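Local coordinates for tetratricopeptide repeat protein (Parabacteroides merdae ATCC 43184, PDB 4R7S) that is of unknown function but belongs to the tetratricopeptide repeat family, whose stacked helical hairpins commonly serve as scaffolds for binding other proteins, at residues Leu122-Tyr125 / Met126-Glu129; Gln130-Asp133 / Lys134-Glu137; Ala150-Glu153 / Lys154-Asn158; Glu181-Ala184 / Asp185-Met189. All coordinates share one frame; numbering follows the deposited sequence.

Interaction 1. Residues Leu122-Tyr125 / Met126-Glu129; sequences LQNY and MWAE
The indole of W127 carries the side-chain amide of N124 over one face: OD1 of N124 sits 3.1 Å above the ring plane, displaced toward the rim of the five-membered ring, and its nearest ring atom is W127 CD1 at 3.2 Å from N124 OD1. ND2 of N124 lies off the plane but beyond the ring's rim, 3.2 Å from W127 CD1. Amide and indole are turned 33° against each other, so the amide leans over the ring instead of lying flat on it. With CG of N124 anti to its own nitrogen (chi1 -154°), the amide is carried forward over the first turn of the helix that follows. Y119, on the preceding helix, meets the W127 ring edge to face. The phenol of Y125 has the backbone oxygen of Q123 over one face, near the rim.

This is the tight turn between two antiparallel helices of a tetratricopeptide repeat protein. Helix 109-121 ends in a Schellman motif with Q123, at positive phi, as its C-prime residue, and N124 at once takes the N-cap position of helix 125-138. Two backbone bonds start the new helix: A128 N to N124 O, 3.2 Å, and E129 N to Y125 O, 3.0 Å and straighter at 163°. Beyond the turn, the Y125 side chain packs on L152, M155 and R156 of helix 143-156, while the carboxylate of E129 forms a salt bridge with R156.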
# COMPACT_ATOMS: atom_id res chain seq x y z
N LEU A 122 13.92 -0.88 -0.59
CA LEU A 122 15.10 -1.46 -1.24
C LEU A 122 16.40 -0.81 -0.76
O LEU A 122 17.44 -1.02 -1.41
CB LEU A 122 14.99 -1.32 -2.76
CG LEU A 122 14.02 -2.27 -3.49
CD1 LEU A 122 13.97 -1.95 -4.99
CD2 LEU A 122 14.41 -3.73 -3.33
N GLN A 123 16.35 -0.03 0.36
CA GLN A 123 17.50 0.66 0.98
C GLN A 123 18.11 1.69 -0.01
O GLN A 123 19.24 2.15 0.18
CB GLN A 123 18.57 -0.37 1.47
CG GLN A 123 19.30 0.00 2.76
CD GLN A 123 20.51 -0.86 3.08
OE1 GLN A 123 20.77 -1.91 2.46
NE2 GLN A 123 21.27 -0.43 4.09
N ASN A 124 17.37 2.08 -1.05
CA ASN A 124 17.83 3.05 -2.05
C ASN A 124 17.28 4.48 -1.73
O ASN A 124 16.40 5.01 -2.42
CB ASN A 124 17.43 2.60 -3.45
CG ASN A 124 18.32 3.14 -4.52
OD1 ASN A 124 18.86 4.26 -4.44
ND2 ASN A 124 18.50 2.32 -5.55
N TYR A 125 17.85 5.08 -0.67
CA TYR A 125 17.44 6.33 -0.01
C TYR A 125 17.57 7.59 -0.87
O TYR A 125 16.66 8.43 -0.81
CB TYR A 125 18.19 6.48 1.32
CG TYR A 125 17.97 5.29 2.24
CD1 TYR A 125 16.68 4.82 2.51
CD2 TYR A 125 19.04 4.60 2.80
CE1 TYR A 125 16.46 3.71 3.33
CE2 TYR A 125 18.84 3.50 3.64
CZ TYR A 125 17.55 3.05 3.89
OH TYR A 125 17.34 1.96 4.72
N MSE A 126 18.66 7.72 -1.65
CA MSE A 126 18.83 8.88 -2.51
C MSE A 126 17.77 8.91 -3.59
O MSE A 126 17.24 9.99 -3.86
CB MSE A 126 20.23 8.96 -3.14
CG MSE A 126 21.33 9.48 -2.18
SE MSE A 126 20.86 11.09 -1.13
CE MSE A 126 20.24 12.34 -2.68
N TRP A 127 17.43 7.74 -4.18
CA TRP A 127 16.40 7.74 -5.23
C TRP A 127 14.99 7.98 -4.65
O TRP A 127 14.19 8.62 -5.34
CB TRP A 127 16.40 6.48 -6.12
CG TRP A 127 17.67 6.10 -6.85
CD1 TRP A 127 17.93 4.88 -7.40
CD2 TRP A 127 18.82 6.91 -7.11
NE1 TRP A 127 19.17 4.87 -7.98
CE2 TRP A 127 19.75 6.11 -7.82
CE3 TRP A 127 19.16 8.25 -6.85
CZ2 TRP A 127 20.99 6.59 -8.26
CZ3 TRP A 127 20.42 8.71 -7.22
CH2 TRP A 127 21.31 7.89 -7.93
N ALA A 128 14.71 7.53 -3.40
CA ALA A 128 13.42 7.78 -2.73
C ALA A 128 13.24 9.28 -2.49
O ALA A 128 12.21 9.86 -2.85
CB ALA A 128 13.35 7.03 -1.42
N GLU A 129 14.29 9.92 -1.99
CA GLU A 129 14.37 11.35 -1.71
C GLU A 129 13.99 12.16 -2.96
O GLU A 129 13.16 13.07 -2.88
CB GLU A 129 15.81 11.68 -1.27
CG GLU A 129 15.93 12.88 -0.35
CD GLU A 129 17.35 13.35 -0.10
OE1 GLU A 129 18.15 12.57 0.46
OE2 GLU A 129 17.65 14.51 -0.47

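Interaction 2. Residues Gln130-Asp133 / Lys134-Glu137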
# COMPACT_ATOMS: atom_id res chain seq x y z
N GLN A 130 14.57 11.80 -4.13
CA GLN A 130 14.36 12.48 -5.40
C GLN A 130 12.89 12.35 -5.90
O GLN A 130 12.35 13.31 -6.44
CB GLN A 130 15.37 12.00 -6.45
CG GLN A 130 16.79 12.47 -6.11
CD GLN A 130 17.89 12.01 -7.04
OE1 GLN A 130 17.71 11.91 -8.26
NE2 GLN A 130 19.08 11.81 -6.49
N ASP A 131 12.25 11.20 -5.62
CA ASP A 131 10.85 10.95 -5.98
C ASP A 131 9.89 11.75 -5.10
O ASP A 131 8.87 12.23 -5.61
CB ASP A 131 10.51 9.45 -5.92
CG ASP A 131 10.97 8.64 -7.13
OD1 ASP A 131 11.47 9.25 -8.11
OD2 ASP A 131 10.85 7.40 -7.10
N PHE A 132 10.20 11.93 -3.80
CA PHE A 132 9.33 12.73 -2.93
C PHE A 132 9.53 14.22 -3.25
O PHE A 132 8.55 14.97 -3.29
CB PHE A 132 9.54 12.41 -1.44
CG PHE A 132 9.31 10.95 -1.11
CD1 PHE A 132 8.11 10.31 -1.46
CD2 PHE A 132 10.28 10.20 -0.45
CE1 PHE A 132 7.92 8.96 -1.20
CE2 PHE A 132 10.07 8.85 -0.16
CZ PHE A 132 8.90 8.23 -0.54
N ASP A 133 10.77 14.61 -3.61
CA ASP A 133 11.03 16.00 -4.02
C ASP A 133 10.28 16.33 -5.32
O ASP A 133 9.73 17.43 -5.42
CB ASP A 133 12.53 16.26 -4.19
CG ASP A 133 13.31 16.37 -2.89
OD1 ASP A 133 12.71 16.77 -1.86
OD2 ASP A 133 14.54 16.10 -2.92
N LYS A 134 10.23 15.38 -6.29
CA LYS A 134 9.53 15.55 -7.57
C LYS A 134 8.07 15.86 -7.33
O LYS A 134 7.54 16.72 -8.02
CB LYS A 134 9.68 14.30 -8.48
CG LYS A 134 9.34 14.54 -9.96
CD LYS A 134 10.40 15.35 -10.73
CE LYS A 134 9.94 15.75 -12.11
NZ LYS A 134 10.94 16.62 -12.80
N ILE A 135 7.42 15.17 -6.35
CA ILE A 135 6.02 15.41 -5.99
C ILE A 135 5.87 16.86 -5.48
O ILE A 135 5.05 17.60 -6.01
CB ILE A 135 5.47 14.39 -4.95
CG1 ILE A 135 5.63 12.95 -5.46
CG2 ILE A 135 4.00 14.73 -4.63
CD1 ILE A 135 5.29 11.86 -4.52
N LEU A 136 6.69 17.26 -4.50
CA LEU A 136 6.64 18.61 -3.93
C LEU A 136 6.95 19.73 -4.95
O LEU A 136 6.50 20.86 -4.78
CB LEU A 136 7.58 18.70 -2.74
CG LEU A 136 7.05 18.02 -1.50
CD1 LEU A 136 8.18 17.67 -0.57
CD2 LEU A 136 5.95 18.84 -0.84
N GLU A 137 7.69 19.40 -6.02
CA GLU A 137 8.04 20.33 -7.09
C GLU A 137 6.79 20.56 -7.97
O GLU A 137 6.63 21.66 -8.51
CB GLU A 137 9.23 19.75 -7.87
CG GLU A 137 9.53 20.31 -9.25
CD GLU A 137 10.59 19.53 -10.02
OE1 GLU A 137 11.47 18.91 -9.37
OE2 GLU A 137 10.52 19.51 -11.27
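Q130 and K134 begin a run of main-chain bonds that carries helix 125-138 through its second half. K134 N donates to Q130 O at 3.0 Å, and L136 N to F132 O at 3.2 Å with an almost straight N-H, 170°. E137 N reaches D133 O at 2.9 Å but is more bent, while the bond from I135 N to D131 O is long and weak.

Apolar contact is modest between these two turns. CD1 of I135 approaches the edge of the F132 ring, close to its plane, 4.4 Å from F132 CD1. The CG1 branch of I135 lies anti to the carbonyl carbon (chi1 -56°), which folds it back along the helix and puts I135 CG1 3.3 Å from D131 O. On the next residue, the CG and CD1 of L136 similarly rest near the backbone oxygen of F132.

K134 bends at chi2 (73°) and then runs extended, bringing its NZ 3.3 Å from E137 OE2 in a salt bridge whose hydrogen bond is weak. D131, by contrast, is buried, and its carboxylate forms a salt bridge with R115; that pairing probably offsets the cost of placing a charge there.

Helix 125-138 packs between helices 109-121 and 143-156 of this tetratricopeptide repeat protein. F132 packs on I120 of helix 109-121, and I135 and K134 meet L112 on that same partner; I135 and L136 also touch A145 of helix 143-156, with L136 extending to R146 and H149.

Interaction 3. Residues Ala150-Glu153 / Lys154-Asn158; sequences AILE and KMRGN. With EDO (1,2-ethanediol), chain D.
E153 and R156 run side by side, pointing the same way, and their charged ends are locked by a side-on grip: R156 NE donates to E153 OE1 at 3.0 Å, and R156 NH2 to E153 OE2 at 3.1 Å, each with an N-H angle of 162°. The carboxylate lies at the guanidinium's edge, in its plane, yet the two flat groups are twisted 50° apart, so both nitrogens approach from above the carboxylate plane. A bend at chi2 of E153 (-55°) turns the acid back toward the arginine.

The amide of N158 crosses the carboxylate obliquely, its plane modestly turned from that of the acid. ND2 of N158 meets E153 OE1 on the syn side at 2.9 Å, from the face opposite R156 NE; OE1 is thus held by two donors. Above the guanidinium, L152 covers one face, its CG centred 4.2 Å over the plane of R156. The salt bridge from R156 NH2 to E129 adds a second acid to the arginine, and together the two carboxylates probably balance and steady its charge.

This cluster lies beside the last turn of the helix. G157, at positive phi, closes it in a Schellman motif, with N158 N bonded to E153 O at 2.7 Å. Away from this cluster, K154 NZ makes a weak bond to a 1,2-ethanediol, probably from the crystallisation liquor, and a salt bridge with D185.

Helix 143-156 packs between neighbours: L152 and R156 rest on Y125 of helix 125-138, A150 on I165 and F166 of helix 159-172, and K154 on L186 and M189 of helix 178-189.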
# COMPACT_ATOMS: atom_id res chain seq x y z
N ALA A 150 9.74 11.74 5.84
CA ALA A 150 9.76 11.37 7.24
C ALA A 150 10.13 9.88 7.42
O ALA A 150 11.00 9.54 8.25
CB ALA A 150 8.41 11.66 7.89
N ILE A 151 9.49 9.00 6.64
CA ILE A 151 9.73 7.54 6.70
C ILE A 151 11.15 7.24 6.23
O ILE A 151 11.86 6.51 6.90
CB ILE A 151 8.64 6.75 5.90
CG1 ILE A 151 7.26 6.96 6.55
CG2 ILE A 151 8.98 5.24 5.79
CD1 ILE A 151 6.13 6.91 5.55
N LEU A 152 11.57 7.86 5.13
CA LEU A 152 12.92 7.75 4.54
C LEU A 152 14.03 8.09 5.55
O LEU A 152 14.98 7.32 5.71
CB LEU A 152 12.99 8.71 3.34
CG LEU A 152 14.34 8.96 2.74
CD1 LEU A 152 14.85 7.73 2.07
CD2 LEU A 152 14.27 10.04 1.72
N GLU A 153 13.90 9.25 6.22
CA GLU A 153 14.86 9.76 7.20
C GLU A 153 15.00 8.84 8.37
O GLU A 153 16.12 8.59 8.81
CB GLU A 153 14.51 11.17 7.65
CG GLU A 153 14.75 12.24 6.58
CD GLU A 153 16.12 12.37 5.92
OE1 GLU A 153 17.05 11.60 6.25
OE2 GLU A 153 16.25 13.28 5.07
N LYS A 154 13.87 8.32 8.87
CA LYS A 154 13.84 7.33 9.94
C LYS A 154 14.62 6.06 9.50
O LYS A 154 15.49 5.60 10.23
CB LYS A 154 12.37 6.99 10.26
CG LYS A 154 12.22 5.73 11.12
CD LYS A 154 10.77 5.31 11.30
CE LYS A 154 10.29 4.38 10.22
NZ LYS A 154 8.83 4.19 10.34
N MSE A 155 14.34 5.52 8.30
CA MSE A 155 15.03 4.30 7.82
C MSE A 155 16.54 4.51 7.58
O MSE A 155 17.32 3.55 7.70
CB MSE A 155 14.36 3.77 6.56
CG MSE A 155 12.89 3.35 6.76
SE MSE A 155 12.52 2.10 8.23
CE MSE A 155 13.97 0.75 7.89
N ARG A 156 16.95 5.75 7.26
CA ARG A 156 18.34 6.19 7.06
C ARG A 156 19.09 6.37 8.39
O ARG A 156 20.31 6.49 8.40
CB ARG A 156 18.31 7.55 6.39
CG ARG A 156 18.31 7.52 4.94
CD ARG A 156 19.23 8.60 4.46
NE ARG A 156 18.52 9.85 4.26
CZ ARG A 156 18.37 10.43 3.09
NH1 ARG A 156 18.86 9.85 1.99
NH2 ARG A 156 17.72 11.58 2.99
N GLY A 157 18.35 6.49 9.48
CA GLY A 157 18.91 6.76 10.80
C GLY A 157 18.98 8.25 11.13
O GLY A 157 19.61 8.61 12.13
N ASN A 158 18.36 9.14 10.30
CA ASN A 158 18.36 10.59 10.59
C ASN A 158 17.09 10.89 11.36
O ASN A 158 16.19 11.57 10.85
CB ASN A 158 18.51 11.48 9.33
CG ASN A 158 19.79 11.26 8.55
OD1 ASN A 158 20.80 10.74 9.06
ND2 ASN A 158 19.77 11.64 7.28
C1 EDO D . 6.57 2.66 7.97
O1 EDO D . 7.94 2.54 7.61
C2 EDO D . 5.76 3.46 6.90
O2 EDO D . 5.71 2.82 5.63

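Interaction 4. Residues Glu181-Ala184 / Asp185-Met189; sequences EGRA and DLYFM
R183 leaves its helix with CG anti to the backbone nitrogen (chi1 -166°), stays extended to CD and then bends at chi3 (70°), while Y187, one turn on, has its CG anti to the carbonyl carbon. Those settings lay the two side chains alongside each other, pointing the same way. The methylene CG of R183 presses obliquely on the phenol, 3.5 Å from Y187 CE2, and CD of R183 comes within 3.7 Å of Y187 OH. NE of R183 is likewise 3.7 Å from Y187 CE2, with the guanidinium and ring planes 35° apart, so the contact is made by the aliphatic part of the arginine and its NE, without a flat stack.

Both polar ends are spoken for by neighbouring helices: R183 forms a salt bridge with D199 and a hydrogen bond with N167, and the hydroxyl of Y187 bonds to E163. R183 and Y187 are an i, i+4 pair on a helix of the tetratricopeptide repeat solenoid. Helix 178-189 packs here against helices 159-172 and 193-206, with A184 on I200 and L186 on S162. Main-chain bonds hold the spacing, Y187 N to R183 O at 2.9 Å and F188 N to A184 O at the same 2.9 Å. The first of the series, D185 N to E181 O, is longer at 3.2 Å, its donor lying well above the carbonyl plane. F188 packs on L216 and I220 of helix 211-223.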
# COMPACT_ATOMS: atom_id res chain seq x y z
N GLU A 181 0.94 7.29 14.64
CA GLU A 181 1.37 5.90 14.42
C GLU A 181 2.77 5.87 13.78
O GLU A 181 3.60 5.03 14.15
CB GLU A 181 0.36 5.15 13.55
CG GLU A 181 -0.96 4.86 14.26
CD GLU A 181 -1.73 3.63 13.81
OE1 GLU A 181 -1.21 2.87 12.95
OE2 GLU A 181 -2.85 3.41 14.32
N GLY A 182 3.01 6.80 12.87
CA GLY A 182 4.30 6.96 12.20
C GLY A 182 5.34 7.50 13.16
O GLY A 182 6.44 6.96 13.27
N ARG A 183 4.97 8.55 13.92
CA ARG A 183 5.85 9.15 14.90
C ARG A 183 6.17 8.15 16.02
O ARG A 183 7.34 8.09 16.43
CB ARG A 183 5.28 10.46 15.49
CG ARG A 183 6.34 11.23 16.25
CD ARG A 183 5.91 12.63 16.60
NE ARG A 183 4.88 12.60 17.61
CZ ARG A 183 4.26 13.68 18.06
NH1 ARG A 183 4.58 14.88 17.60
NH2 ARG A 183 3.31 13.57 18.99
N ALA A 184 5.16 7.38 16.51
CA ALA A 184 5.39 6.37 17.56
C ALA A 184 6.43 5.34 17.08
O ALA A 184 7.32 4.98 17.84
CB ALA A 184 4.09 5.67 17.95
N ASP A 185 6.34 4.91 15.81
CA ASP A 185 7.25 3.93 15.23
C ASP A 185 8.66 4.50 15.19
O ASP A 185 9.62 3.76 15.44
CB ASP A 185 6.80 3.48 13.83
CG ASP A 185 7.56 2.26 13.33
OD1 ASP A 185 7.44 1.19 13.97
OD2 ASP A 185 8.32 2.38 12.34
N LEU A 186 8.78 5.80 14.91
CA LEU A 186 10.07 6.49 14.90
C LEU A 186 10.65 6.50 16.31
O LEU A 186 11.83 6.21 16.48
CB LEU A 186 9.93 7.94 14.38
CG LEU A 186 11.09 8.87 14.72
CD1 LEU A 186 12.32 8.55 13.91
CD2 LEU A 186 10.71 10.27 14.49
N TYR A 187 9.81 6.83 17.32
CA TYR A 187 10.26 6.87 18.70
C TYR A 187 10.73 5.49 19.18
O TYR A 187 11.76 5.39 19.84
CB TYR A 187 9.18 7.45 19.61
CG TYR A 187 8.99 8.94 19.46
CD1 TYR A 187 10.08 9.79 19.24
CD2 TYR A 187 7.74 9.52 19.63
CE1 TYR A 187 9.91 11.18 19.15
CE2 TYR A 187 7.56 10.91 19.55
CZ TYR A 187 8.65 11.73 19.29
OH TYR A 187 8.48 13.09 19.22
N PHE A 188 10.03 4.43 18.76
CA PHE A 188 10.43 3.07 19.13
C PHE A 188 11.78 2.76 18.50
O PHE A 188 12.67 2.29 19.21
CB PHE A 188 9.38 2.05 18.73
CG PHE A 188 9.81 0.61 18.90
CD1 PHE A 188 9.78 0.01 20.15
CD2 PHE A 188 10.17 -0.16 17.80
CE1 PHE A 188 10.14 -1.34 20.30
CE2 PHE A 188 10.55 -1.50 17.96
CZ PHE A 188 10.52 -2.08 19.21
N MSE A 189 11.95 3.06 17.20
CA MSE A 189 13.23 2.81 16.53
C MSE A 189 14.37 3.64 17.12
O MSE A 189 15.53 3.34 16.89
CB MSE A 189 13.14 3.08 15.04
CG MSE A 189 12.35 2.03 14.31
SE MSE A 189 12.40 2.33 12.39
CE MSE A 189 14.39 1.98 12.04

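Overall arrangement
The four contacts follow one another along the chain, on three helices of the solenoid: 125-138, 143-156 and 178-189. Interactions 1 and 2 share helix 125-138, their centres 12 Å apart. Interaction 1 meets interaction 3, 10 Å away centre to centre, where E129 OE1 lies 2.8 Å from R156 NH2. Interaction 3 in turn meets interaction 4, 11 Å away between centres, through K154 NZ and D185 OD2 at 2.7 Å, with M189 packed against K154 and M155. Interaction 2 stays apart from interaction 4, about 14 Å between nearest atoms. The 1,2-ethanediol that K154 NZ contacts weakly lies about 5 Å from the side chain of D185.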